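Side-chain contact in FI20010p1 (Drosophila melanogaster, PDB 7CFB), which probably serves as a Tudor-domain scaffold in gene silencing, taking part in assembly of the piRNA amplification complex: residues 68-71 with 72-75. Sequence-based numbering, arbitrary orientation.
Sequences KWDE and SSDR
Ser73 folds back onto Asp70 in the 3-10 turn at the end of the loop between strand 64-67 and helix 74-80, in the first extended Tudor domain of Krimper. Both donors of Ser73 form hydrogen bonds to Asp70 O, OG at 2.6 Å and the backbone N at 2.5 Å, the latter on a nearly straight N-H path (165°). The two approach tilted out of the carbonyl plane, OG more than N. With OG held between its backbone N and carbonyl carbon (chi1 74°), the hydroxyl faces back along the turn, and it also meets the Trp69 indole at its edge, close to the ring plane, with CE3 3.6 Å from Ser73 OG. Replacing Ser73 with alanine takes away the hydroxyl, which would probably leave Asp70 O with one donor from the turn, the backbone N-H, and the indole edge without its polar neighbour. One residue on, Asp74 N bonds to Glu71 O at 3.1 Å, coming from above the carbonyl plane. Glu71 and Asp74 run side by side with carboxylate planes 29° apart and Glu71 OE2 3.8 Å from Asp74 OD1, a pairing likely to be mildly repulsive and partly offset by the salt bridge from Asp74 OD2 to Lys78. Further out, the buried indole touches the loop at Asp129, while Gln155 OE1 accepts from Trp69 N and Lys77 NZ donates to Trp69 O.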
loop_
_atom_site.group_PDB
_atom_site.type_symbol
_atom_site.label_atom_id
_atom_site.label_comp_id
_atom_site.label_asym_id
_atom_site.label_seq_id
_atom_site.Cartn_x
_atom_site.Cartn_y
_atom_site.Cartn_z
ATOM N N LYS A 68 6.252 -6.549 5.867
ATOM C CA LYS A 68 7.561 -6.780 6.504
ATOM C C LYS A 68 8.361 -5.485 6.598
ATOM O O LYS A 68 8.926 -5.277 7.613
ATOM C CB LYS A 68 8.301 -7.937 5.851
ATOM C CG LYS A 68 8.274 -9.216 6.660
ATOM C CD LYS A 68 9.042 -9.082 7.912
ATOM C CE LYS A 68 9.463 -10.388 8.532
ATOM N NZ LYS A 68 10.052 -10.150 9.861
ATOM N N TRP A 69 8.377 -4.656 5.556
ATOM C CA TRP A 69 9.168 -3.397 5.562
ATOM C C TRP A 69 10.610 -3.719 5.949
ATOM O O TRP A 69 11.161 -3.047 6.786
ATOM C CB TRP A 69 8.543 -2.312 6.444
ATOM C CG TRP A 69 7.371 -1.638 5.817
ATOM C CD1 TRP A 69 6.087 -1.680 6.246
ATOM C CD2 TRP A 69 7.358 -0.846 4.627
ATOM N NE1 TRP A 69 5.286 -0.962 5.418
ATOM C CE2 TRP A 69 6.034 -0.447 4.411
ATOM C CE3 TRP A 69 8.332 -0.429 3.727
ATOM C CZ2 TRP A 69 5.658 0.359 3.353
ATOM C CZ3 TRP A 69 7.954 0.338 2.657
ATOM C CH2 TRP A 69 6.641 0.733 2.483
ATOM N N ASP A 70 11.158 -4.802 5.361
ATOM C CA ASP A 70 12.558 -5.301 5.541
ATOM C C ASP A 70 13.587 -4.473 4.747
ATOM O O ASP A 70 13.227 -3.891 3.682
ATOM C CB ASP A 70 12.710 -6.759 5.113
ATOM C CG ASP A 70 13.053 -6.982 3.647
ATOM O OD1 ASP A 70 12.614 -6.199 2.784
ATOM O OD2 ASP A 70 13.732 -7.969 3.384
ATOM N N GLU A 71 14.852 -4.577 5.168
ATOM C CA GLU A 71 15.976 -3.755 4.653
ATOM C C GLU A 71 15.984 -3.775 3.119
ATOM O O GLU A 71 16.357 -2.813 2.562
ATOM C CB GLU A 71 17.301 -4.096 5.328
ATOM C CG GLU A 71 17.520 -3.353 6.634
ATOM C CD GLU A 71 17.581 -1.835 6.563
ATOM O OE1 GLU A 71 17.182 -1.180 7.531
ATOM O OE2 GLU A 71 18.035 -1.320 5.533
ATOM N N SER A 72 15.517 -4.837 2.462
ATOM C CA SER A 72 15.378 -4.941 0.989
ATOM C C SER A 72 14.365 -3.942 0.406
ATOM O O SER A 72 14.437 -3.691 -0.764
ATOM C CB SER A 72 15.094 -6.342 0.570
ATOM O OG SER A 72 13.780 -6.728 0.880
ATOM N N SER A 73 13.449 -3.419 1.216
ATOM C CA SER A 73 12.434 -2.402 0.851
ATOM C C SER A 73 12.986 -0.985 1.065
ATOM O O SER A 73 12.248 -0.047 0.863
ATOM C CB SER A 73 11.188 -2.613 1.655
ATOM O OG SER A 73 11.357 -2.206 2.982
ATOM N N ASP A 74 14.273 -0.847 1.358
ATOM C CA ASP A 74 14.854 0.468 1.716
ATOM C C ASP A 74 14.603 1.521 0.634
ATOM O O ASP A 74 14.271 2.619 1.010
ATOM C CB ASP A 74 16.343 0.345 2.032
ATOM C CG ASP A 74 16.938 1.607 2.619
ATOM O OD1 ASP A 74 16.739 1.832 3.794
ATOM O OD2 ASP A 74 17.550 2.368 1.869
ATOM N N ARG A 75 14.682 1.176 -0.635
ATOM C CA ARG A 75 14.459 2.187 -1.697
ATOM C C ARG A 75 13.030 2.739 -1.630
ATOM O O ARG A 75 12.872 3.906 -1.903
ATOM C CB ARG A 75 14.852 1.648 -3.062
ATOM C CG ARG A 75 16.336 1.351 -3.180
ATOM C CD ARG A 75 17.110 2.494 -3.779
ATOM N NE ARG A 75 16.894 2.633 -5.188
ATOM C CZ ARG A 75 17.272 3.679 -5.871
ATOM N NH1 ARG A 75 17.852 4.672 -5.241
ATOM N NH2 ARG A 75 17.071 3.741 -7.163
#